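Local structure of putative regulator (Escherichia coli O6, 3HFI) at residues 101-115 and 128-142. The protein probably acts as a transcriptional regulator whose UTRA domain, the part modelled here, is of a kind that senses small-molecule effectors. Sequence-based numbering, arbitrary orientation.
Sequences RKIRYSESRYAARLI and DAPVLHLEQLVFFSR
Y105 and F139 form a hydrogen-bonded pair near one end of the antiparallel strands 105-114 and 130-139 of the UTRA-domain sheet; their N-to-C directions meet at 142°, 38° short of antiparallel, so the pair is strongly twisted. A classic beta bulge sets R104 and Y105 opposite the single residue F139: F139 O takes R104 N at 3.1 Å and, weakly, Y105 N. Beyond it, the F140 ring presents one face to R101. R101 CB lies 3.7 Å from the F140 centroid and 16° off the normal, a CH-pi contact. With CG anti to its carbonyl carbon (chi1 -68°) and the chain extended to NE, R101 CD lies over the same face, 3.5 Å from F140 CD2, and the guanidinium continues past it. Helix 91-99 packs on F140 through I95 and S99. Mid-strand, S106 and S108 flank Q136, whose NE2 and OE1 hydrogen-bond Y159 O and G161 N of the second subunit; residues 105-109 also pair with a strand of that subunit, continuing the sheet across the dimer. On the other face R109 NH1 and E135 OE1 make a long salt bridge of 3.7 Å, while E135 OE2 is hydrogen-bonded to Y39 OH. Further along, R113 NH1 sits over one H133 ring face, offset toward its rim, 3.8 Å from H133 CD2.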
ATOM      1  N   ARG A 101       4.330  19.559  -0.719  1.00 13.95           N
ATOM      2  CA  ARG A 101       5.270  18.491  -0.405  1.00 13.43           C
ATOM      3  C   ARG A 101       4.803  17.225  -1.120  1.00 13.70           C
ATOM      4  O   ARG A 101       3.610  17.064  -1.293  1.00 15.54           O
ATOM      5  CB  ARG A 101       5.306  18.237   1.086  1.00 13.14           C
ATOM      6  CG  ARG A 101       5.898  19.350   1.879  1.00 14.26           C
ATOM      7  CD  ARG A 101       5.879  19.052   3.418  1.00 14.29           C
ATOM      8  NE  ARG A 101       6.361  20.214   4.207  1.00 13.42           N
ATOM      9  CZ  ARG A 101       7.607  20.369   4.626  1.00 12.92           C
ATOM     10  NH1 ARG A 101       8.524  19.465   4.307  1.00 10.38           N
ATOM     11  NH2 ARG A 101       7.961  21.448   5.321  1.00 14.95           N
ATOM     12  N   LYS A 102       5.718  16.334  -1.519  1.00 12.69           N
ATOM     13  CA  LYS A 102       5.356  15.054  -2.076  1.00 12.36           C
ATOM     14  C   LYS A 102       5.339  14.032  -0.966  1.00 11.83           C
ATOM     15  O   LYS A 102       6.148  14.074  -0.065  1.00 11.17           O
ATOM     16  CB  LYS A 102       6.337  14.633  -3.211  1.00 12.94           C
ATOM     17  CG  LYS A 102       6.156  15.499  -4.495  1.00 15.83           C
ATOM     18  CD  LYS A 102       7.455  15.857  -5.244  1.00 21.57           C
ATOM     19  CE  LYS A 102       7.458  17.367  -5.788  1.00 25.75           C
ATOM     20  NZ  LYS A 102       8.701  17.911  -6.598  1.00 25.01           N
ATOM     21  N   ILE A 103       4.396  13.105  -1.052  1.00 11.76           N
ATOM     22  CA  ILE A 103       4.401  11.867  -0.275  1.00 11.94           C
ATOM     23  C   ILE A 103       5.431  10.887  -0.786  1.00 11.76           C
ATOM     24  O   ILE A 103       5.405  10.501  -1.943  1.00 13.06           O
ATOM     25  CB  ILE A 103       2.994  11.246  -0.262  1.00 12.87           C
ATOM     26  CG1 ILE A 103       2.055  12.208   0.512  1.00 12.58           C
ATOM     27  CG2 ILE A 103       3.015   9.826   0.354  1.00 10.83           C
ATOM     28  CD1 ILE A 103       0.617  11.831   0.384  1.00 17.01           C
ATOM     29  N   ARG A 104       6.373  10.527   0.082  1.00 11.38           N
ATOM     30  CA  ARG A 104       7.476   9.709  -0.246  1.00 10.75           C
ATOM     31  C   ARG A 104       7.566   8.352   0.411  1.00 11.70           C
ATOM     32  O   ARG A 104       8.309   7.521  -0.120  1.00 10.72           O
ATOM     33  CB  ARG A 104       8.777  10.439   0.044  1.00 12.29           C
ATOM     34  CG  ARG A 104       8.854  11.800  -0.669  1.00 12.02           C
ATOM     35  CD  ARG A 104      10.227  12.396  -0.503  1.00 10.90           C
ATOM     36  NE  ARG A 104      10.211  13.759  -0.999  1.00  9.93           N
ATOM     37  CZ  ARG A 104      10.528  14.119  -2.225  1.00 14.16           C
ATOM     38  NH1 ARG A 104      10.956  13.205  -3.114  1.00 13.43           N
ATOM     39  NH2 ARG A 104      10.461  15.422  -2.564  1.00 15.21           N
ATOM     40  N   TYR A 105       6.848   8.133   1.511  1.00 11.79           N
ATOM     41  CA  TYR A 105       6.843   6.859   2.219  1.00 13.13           C
ATOM     42  C   TYR A 105       5.533   6.559   2.877  1.00 12.23           C
ATOM     43  O   TYR A 105       4.785   7.465   3.300  1.00 12.51           O
ATOM     44  CB  TYR A 105       7.868   6.746   3.370  1.00 14.03           C
ATOM     45  CG  TYR A 105       9.252   7.196   3.035  1.00 20.17           C
ATOM     46  CD1 TYR A 105      10.256   6.253   2.694  1.00 28.03           C
ATOM     47  CD2 TYR A 105       9.602   8.539   3.081  1.00 24.12           C
ATOM     48  CE1 TYR A 105      11.561   6.666   2.373  1.00 29.85           C
ATOM     49  CE2 TYR A 105      10.905   8.950   2.784  1.00 27.90           C
ATOM     50  CZ  TYR A 105      11.863   8.011   2.424  1.00 30.13           C
ATOM     51  OH  TYR A 105      13.144   8.421   2.104  1.00 37.00           O
ATOM     52  N   SER A 106       5.357   5.268   3.086  1.00 12.21           N
ATOM     53  CA  SER A 106       4.168   4.622   3.610  1.00 13.02           C
ATOM     54  C   SER A 106       4.648   3.436   4.439  1.00 13.32           C
ATOM     55  O   SER A 106       5.534   2.713   3.978  1.00  9.84           O
ATOM     56  CB  SER A 106       3.474   3.919   2.436  1.00 13.48           C
ATOM     57  OG  SER A 106       2.228   4.291   2.548  1.00 19.05           O
ATOM     58  N   GLU A 107       3.968   3.136   5.550  1.00 13.98           N
ATOM     59  CA  GLU A 107       4.194   1.901   6.261  1.00 15.31           C
ATOM     60  C   GLU A 107       2.798   1.385   6.569  1.00 14.69           C
ATOM     61  O   GLU A 107       1.971   2.153   7.001  1.00 13.36           O
ATOM     62  CB  GLU A 107       4.862   2.177   7.612  1.00 17.72           C
ATOM     63  CG  GLU A 107       6.278   2.626   7.535  1.00 20.06           C
ATOM     64  CD  GLU A 107       6.872   3.039   8.906  1.00 23.03           C
ATOM     65  OE1 GLU A 107       6.143   3.316   9.894  1.00 29.88           O
ATOM     66  OE2 GLU A 107       8.106   3.134   8.965  1.00 28.28           O
ATOM     67  N   SER A 108       2.565   0.086   6.454  1.00 14.04           N
ATOM     68  CA  SER A 108       1.319  -0.461   6.872  1.00 14.68           C
ATOM     69  C   SER A 108       1.564  -1.652   7.756  1.00 14.63           C
ATOM     70  O   SER A 108       2.525  -2.382   7.578  1.00 14.89           O
ATOM     71  CB  SER A 108       0.537  -0.933   5.645  1.00 15.86           C
ATOM     72  OG  SER A 108       0.391   0.081   4.692  1.00 17.49           O
ATOM     73  N   ARG A 109       0.580  -1.930   8.594  1.00 15.24           N
ATOM     74  CA  ARG A 109       0.594  -3.046   9.517  1.00 17.35           C
ATOM     75  C   ARG A 109      -0.756  -3.683   9.432  1.00 15.35           C
ATOM     76  O   ARG A 109      -1.746  -2.981   9.449  1.00 13.86           O
ATOM     77  CB  ARG A 109       0.828  -2.493  10.893  1.00 19.79           C
ATOM     78  CG  ARG A 109       1.009  -3.511  11.959  1.00 26.11           C
ATOM     79  CD  ARG A 109       1.402  -2.698  13.183  1.00 37.15           C
ATOM     80  NE  ARG A 109       1.534  -3.470  14.415  1.00 45.83           N
ATOM     81  CZ  ARG A 109       1.615  -2.913  15.637  1.00 53.36           C
ATOM     82  NH1 ARG A 109       1.563  -1.568  15.777  1.00 55.15           N
ATOM     83  NH2 ARG A 109       1.734  -3.699  16.732  1.00 54.89           N
ATOM     84  N   TYR A 110      -0.793  -4.972   9.197  1.00 14.91           N
ATOM     85  CA  TYR A 110      -2.020  -5.656   8.913  1.00 17.37           C
ATOM     86  C   TYR A 110      -2.397  -6.577  10.101  1.00 18.87           C
ATOM     87  O   TYR A 110      -1.549  -7.300  10.611  1.00 18.17           O
ATOM     88  CB  TYR A 110      -1.883  -6.502   7.637  1.00 16.89           C
ATOM     89  CG  TYR A 110      -1.385  -5.751   6.414  1.00 22.16           C
ATOM     90  CD1 TYR A 110      -2.267  -5.183   5.492  1.00 27.13           C
ATOM     91  CD2 TYR A 110      -0.027  -5.601   6.180  1.00 25.81           C
ATOM     92  CE1 TYR A 110      -1.784  -4.471   4.354  1.00 29.61           C
ATOM     93  CE2 TYR A 110       0.459  -4.922   5.043  1.00 28.95           C
ATOM     94  CZ  TYR A 110      -0.418  -4.337   4.153  1.00 28.57           C
ATOM     95  OH  TYR A 110       0.094  -3.668   3.063  1.00 26.70           O
ATOM     96  N   ALA A 111      -3.671  -6.599  10.462  1.00 21.69           N
ATOM     97  CA  ALA A 111      -4.156  -7.357  11.633  1.00 24.97           C
ATOM     98  C   ALA A 111      -5.595  -7.840  11.404  1.00 27.56           C
ATOM     99  O   ALA A 111      -6.360  -7.187  10.715  1.00 29.24           O
ATOM    100  CB  ALA A 111      -4.091  -6.470  12.882  1.00 24.02           C
ATOM    101  N   ALA A 112      -5.964  -8.968  12.000  1.00 31.15           N
ATOM    102  CA  ALA A 112      -7.377  -9.435  12.010  1.00 33.50           C
ATOM    103  C   ALA A 112      -8.121  -8.728  13.108  1.00 35.74           C
ATOM    104  O   ALA A 112      -7.633  -8.653  14.225  1.00 36.98           O
ATOM    105  CB  ALA A 112      -7.463 -10.927  12.230  1.00 33.41           C
ATOM    106  N   ARG A 113      -9.283  -8.177  12.792  1.00 38.23           N
ATOM    107  CA  ARG A 113     -10.189  -7.659  13.830  1.00 40.27           C
ATOM    108  C   ARG A 113     -11.632  -8.182  13.645  1.00 41.24           C
ATOM    109  O   ARG A 113     -11.977  -8.758  12.613  1.00 41.55           O
ATOM    110  CB  ARG A 113     -10.172  -6.137  13.837  1.00 40.72           C
ATOM    111  CG  ARG A 113      -8.752  -5.514  13.980  1.00 43.16           C
ATOM    112  CD  ARG A 113      -8.331  -5.383  15.417  1.00 45.44           C
ATOM    113  NE  ARG A 113      -9.303  -4.578  16.166  1.00 46.83           N
ATOM    114  CZ  ARG A 113      -9.230  -3.256  16.377  1.00 47.63           C
ATOM    115  NH1 ARG A 113      -8.203  -2.528  15.913  1.00 49.17           N
ATOM    116  NH2 ARG A 113     -10.193  -2.658  17.079  1.00 47.04           N
ATOM    117  N   LEU A 114     -12.469  -7.998  14.660  1.00 42.45           N
ATOM    118  CA  LEU A 114     -13.910  -8.306  14.536  1.00 43.02           C
ATOM    119  C   LEU A 114     -14.673  -6.963  14.464  1.00 43.38           C
ATOM    120  O   LEU A 114     -14.930  -6.345  15.500  1.00 44.69           O
ATOM    121  CB  LEU A 114     -14.371  -9.210  15.689  1.00 42.59           C
ATOM    122  CG  LEU A 114     -13.810 -10.654  15.681  1.00 42.40           C
ATOM    123  CD1 LEU A 114     -14.217 -11.421  14.435  1.00 41.65           C
ATOM    124  CD2 LEU A 114     -12.289 -10.717  15.815  1.00 43.26           C
ATOM    125  N   ILE A 115     -15.024  -6.553  13.233  1.00 43.10           N
ATOM    126  CA  ILE A 115     -15.368  -5.151  12.825  1.00 42.77           C
ATOM    127  C   ILE A 115     -15.918  -4.165  13.875  1.00 43.23           C
ATOM    128  O   ILE A 115     -15.356  -3.073  14.082  1.00 43.87           O
ATOM    129  CB  ILE A 115     -16.328  -5.179  11.557  1.00 42.58           C
ATOM    130  CG1 ILE A 115     -16.640  -3.762  11.043  1.00 40.96           C
ATOM    131  CG2 ILE A 115     -17.619  -6.051  11.808  1.00 42.02           C
ATOM    132  CD1 ILE A 115     -15.474  -3.078  10.306  1.00 38.60           C
ATOM    133  N   ASP A 128     -19.267  -8.234  14.730  1.00 45.50           N
ATOM    134  CA  ASP A 128     -18.515  -9.396  15.182  1.00 45.22           C
ATOM    135  C   ASP A 128     -17.971 -10.292  14.059  1.00 44.26           C
ATOM    136  O   ASP A 128     -17.267 -11.258  14.311  1.00 44.06           O
ATOM    137  CB  ASP A 128     -19.296 -10.207  16.224  1.00 45.71           C
ATOM    138  CG  ASP A 128     -18.667 -10.140  17.609  1.00 46.76           C
ATOM    139  OD1 ASP A 128     -18.059 -11.134  18.051  1.00 48.89           O
ATOM    140  OD2 ASP A 128     -18.778  -9.088  18.262  1.00 47.62           O
ATOM    141  N   ALA A 129     -18.257  -9.946  12.817  1.00 42.97           N
ATOM    142  CA  ALA A 129     -17.532 -10.535  11.704  1.00 41.66           C
ATOM    143  C   ALA A 129     -16.051 -10.134  11.771  1.00 40.00           C
ATOM    144  O   ALA A 129     -15.720  -9.053  12.232  1.00 39.15           O
ATOM    145  CB  ALA A 129     -18.127 -10.068  10.405  1.00 41.87           C
ATOM    146  N   PRO A 130     -15.160 -11.009  11.321  1.00 38.43           N
ATOM    147  CA  PRO A 130     -13.743 -10.652  11.211  1.00 37.38           C
ATOM    148  C   PRO A 130     -13.426  -9.915   9.891  1.00 35.59           C
ATOM    149  O   PRO A 130     -13.869 -10.331   8.805  1.00 35.47           O
ATOM    150  CB  PRO A 130     -13.026 -12.017  11.256  1.00 37.66           C
ATOM    151  CG  PRO A 130     -14.028 -12.990  10.749  1.00 37.94           C
ATOM    152  CD  PRO A 130     -15.353 -12.475  11.260  1.00 38.49           C
ATOM    153  N   VAL A 131     -12.662  -8.836   9.990  1.00 33.26           N
ATOM    154  CA  VAL A 131     -12.252  -8.093   8.816  1.00 31.13           C
ATOM    155  C   VAL A 131     -10.745  -7.921   8.859  1.00 29.80           C
ATOM    156  O   VAL A 131     -10.124  -8.101   9.917  1.00 29.42           O
ATOM    157  CB  VAL A 131     -12.955  -6.748   8.768  1.00 30.76           C
ATOM    158  CG1 VAL A 131     -14.436  -6.970   8.656  1.00 30.88           C
ATOM    159  CG2 VAL A 131     -12.634  -5.936  10.009  1.00 30.72           C
ATOM    160  N   LEU A 132     -10.150  -7.595   7.713  1.00 27.86           N
ATOM    161  CA  LEU A 132      -8.752  -7.213   7.700  1.00 26.33           C
ATOM    162  C   LEU A 132      -8.671  -5.765   8.147  1.00 23.87           C
ATOM    163  O   LEU A 132      -9.342  -4.869   7.616  1.00 22.54           O
ATOM    164  CB  LEU A 132      -8.095  -7.404   6.326  1.00 27.00           C
ATOM    165  CG  LEU A 132      -6.610  -6.967   6.296  1.00 29.94           C
ATOM    166  CD1 LEU A 132      -5.698  -8.074   6.902  1.00 32.37           C
ATOM    167  CD2 LEU A 132      -6.161  -6.629   4.884  1.00 32.59           C
ATOM    168  N   HIS A 133      -7.841  -5.541   9.148  1.00 21.42           N
ATOM    169  CA  HIS A 133      -7.597  -4.202   9.620  1.00 20.20           C
ATOM    170  C   HIS A 133      -6.166  -3.808   9.223  1.00 18.66           C
ATOM    171  O   HIS A 133      -5.221  -4.555   9.443  1.00 18.58           O
ATOM    172  CB  HIS A 133      -7.767  -4.128  11.118  1.00 19.66           C
ATOM    173  CG  HIS A 133      -7.373  -2.819  11.698  1.00 20.16           C
ATOM    174  ND1 HIS A 133      -8.065  -1.652  11.429  1.00 22.36           N
ATOM    175  CD2 HIS A 133      -6.414  -2.488  12.585  1.00 22.04           C
ATOM    176  CE1 HIS A 133      -7.515  -0.652  12.083  1.00 20.25           C
ATOM    177  NE2 HIS A 133      -6.518  -1.127  12.801  1.00 23.70           N
ATOM    178  N   LEU A 134      -6.039  -2.628   8.660  1.00 17.16           N
ATOM    179  CA  LEU A 134      -4.758  -2.047   8.318  1.00 17.14           C
ATOM    180  C   LEU A 134      -4.572  -0.743   9.059  1.00 16.55           C
ATOM    181  O   LEU A 134      -5.516   0.060   9.151  1.00 14.70           O
ATOM    182  CB  LEU A 134      -4.799  -1.802   6.848  1.00 18.31           C
ATOM    183  CG  LEU A 134      -3.642  -1.248   6.110  1.00 22.00           C
ATOM    184  CD1 LEU A 134      -3.398  -2.374   5.136  1.00 27.83           C
ATOM    185  CD2 LEU A 134      -4.028   0.028   5.380  1.00 24.34           C
ATOM    186  N   GLU A 135      -3.391  -0.541   9.656  1.00 15.98           N
ATOM    187  CA  GLU A 135      -2.969   0.812  10.081  1.00 16.44           C
ATOM    188  C   GLU A 135      -1.911   1.248   9.105  1.00 14.89           C
ATOM    189  O   GLU A 135      -0.970   0.517   8.883  1.00 14.54           O
ATOM    190  CB  GLU A 135      -2.301   0.836  11.450  1.00 15.61           C
ATOM    191  CG  GLU A 135      -3.149   0.527  12.618  1.00 23.11           C
ATOM    192  CD  GLU A 135      -2.331   0.571  13.926  1.00 27.56           C
ATOM    193  OE1 GLU A 135      -1.157   0.174  13.934  1.00 39.30           O
ATOM    194  OE2 GLU A 135      -2.826   1.011  14.936  1.00 28.51           O
ATOM    195  N   GLN A 136      -2.005   2.463   8.596  1.00 14.58           N
ATOM    196  CA  GLN A 136      -1.064   2.950   7.635  1.00 13.16           C
ATOM    197  C   GLN A 136      -0.596   4.328   8.021  1.00 13.52           C
ATOM    198  O   GLN A 136      -1.411   5.218   8.304  1.00 14.93           O
ATOM    199  CB  GLN A 136      -1.745   3.059   6.288  1.00 13.09           C
ATOM    200  CG  GLN A 136      -0.770   3.522   5.191  1.00 15.06           C
ATOM    201  CD  GLN A 136      -1.419   3.645   3.868  1.00 18.67           C
ATOM    202  OE1 GLN A 136      -2.350   4.482   3.684  1.00 17.59           O
ATOM    203  NE2 GLN A 136      -0.967   2.799   2.900  1.00 16.63           N
ATOM    204  N   LEU A 137       0.702   4.521   8.014  1.00 12.17           N
ATOM    205  CA  LEU A 137       1.296   5.802   8.329  1.00 12.42           C
ATOM    206  C   LEU A 137       1.895   6.297   7.020  1.00 11.75           C
ATOM    207  O   LEU A 137       2.640   5.595   6.408  1.00 10.74           O
ATOM    208  CB  LEU A 137       2.360   5.635   9.433  1.00 11.62           C
ATOM    209  CG  LEU A 137       2.918   6.885  10.109  1.00 14.75           C
ATOM    210  CD1 LEU A 137       1.832   7.816  10.613  1.00  6.17           C
ATOM    211  CD2 LEU A 137       3.891   6.542  11.241  1.00 14.75           C
ATOM    212  N   VAL A 138       1.577   7.531   6.653  1.00 12.91           N
ATOM    213  CA  VAL A 138       1.968   8.179   5.398  1.00 12.66           C
ATOM    214  C   VAL A 138       2.847   9.386   5.719  1.00 13.00           C
ATOM    215  O   VAL A 138       2.527  10.150   6.624  1.00 14.40           O
ATOM    216  CB  VAL A 138       0.703   8.586   4.588  1.00 12.33           C
ATOM    217  CG1 VAL A 138       1.091   9.299   3.270  1.00 10.73           C
ATOM    218  CG2 VAL A 138      -0.163   7.311   4.281  1.00 10.59           C
ATOM    219  N   PHE A 139       3.981   9.521   5.001  1.00 13.11           N
ATOM    220  CA  PHE A 139       5.048  10.465   5.320  1.00 12.73           C
ATOM    221  C   PHE A 139       5.354  11.317   4.107  1.00 14.53           C
ATOM    222  O   PHE A 139       5.371  10.817   2.967  1.00 14.88           O
ATOM    223  CB  PHE A 139       6.357   9.764   5.608  1.00 13.22           C
ATOM    224  CG  PHE A 139       6.374   8.889   6.830  1.00 14.36           C
ATOM    225  CD1 PHE A 139       7.103   9.252   7.939  1.00 15.14           C
ATOM    226  CD2 PHE A 139       5.773   7.648   6.811  1.00 15.41           C
ATOM    227  CE1 PHE A 139       7.194   8.394   9.048  1.00 17.38           C
ATOM    228  CE2 PHE A 139       5.839   6.769   7.896  1.00 13.25           C
ATOM    229  CZ  PHE A 139       6.567   7.150   9.027  1.00 16.40           C
ATOM    230  N   PHE A 140       5.658  12.591   4.356  1.00 14.09           N
ATOM    231  CA  PHE A 140       6.353  13.400   3.384  1.00 15.20           C
ATOM    232  C   PHE A 140       7.837  13.095   3.341  1.00 16.70           C
ATOM    233  O   PHE A 140       8.458  13.043   2.300  1.00 19.34           O
ATOM    234  CB  PHE A 140       6.197  14.854   3.773  1.00 15.56           C
ATOM    235  CG  PHE A 140       4.815  15.406   3.579  1.00 13.31           C
ATOM    236  CD1 PHE A 140       4.087  15.158   2.412  1.00 14.36           C
ATOM    237  CD2 PHE A 140       4.252  16.210   4.556  1.00 15.01           C
ATOM    238  CE1 PHE A 140       2.822  15.716   2.248  1.00 13.86           C
ATOM    239  CE2 PHE A 140       2.986  16.809   4.372  1.00 14.70           C
ATOM    240  CZ  PHE A 140       2.285  16.558   3.233  1.00 13.51           C
ATOM    241  N   SER A 141       8.451  12.965   4.485  1.00 17.50           N
ATOM    242  CA  SER A 141       9.845  12.648   4.517  1.00 18.08           C
ATOM    243  C   SER A 141       9.967  11.657   5.624  1.00 20.20           C
ATOM    244  O   SER A 141       9.031  11.484   6.418  1.00 18.56           O
ATOM    245  CB  SER A 141      10.727  13.865   4.811  1.00 18.47           C
ATOM    246  OG  SER A 141      10.537  14.326   6.150  1.00 16.11           O
ATOM    247  N   ARG A 142      11.130  11.034   5.683  1.00 22.64           N
ATOM    248  CA  ARG A 142      11.382  10.001   6.644  1.00 25.61           C
ATOM    249  C   ARG A 142      11.090  10.507   8.045  1.00 26.32           C
ATOM    250  O   ARG A 142      10.660   9.756   8.889  1.00 29.49           O
ATOM    251  CB  ARG A 142      12.849   9.558   6.542  1.00 26.77           C
ATOM    252  CG  ARG A 142      13.090   8.177   7.071  1.00 32.46           C
ATOM    253  CD  ARG A 142      14.570   7.814   6.995  1.00 41.00           C
ATOM    254  NE  ARG A 142      14.996   7.521   5.621  1.00 47.20           N
ATOM    255  CZ  ARG A 142      14.787   6.366   4.966  1.00 51.47           C
ATOM    256  NH1 ARG A 142      14.139   5.339   5.533  1.00 52.81           N
ATOM    257  NH2 ARG A 142      15.239   6.236   3.715  1.00 54.16           N
TER
HETATM  258  O   HOH W   1      13.305  11.560   3.552  1.00  5.72           O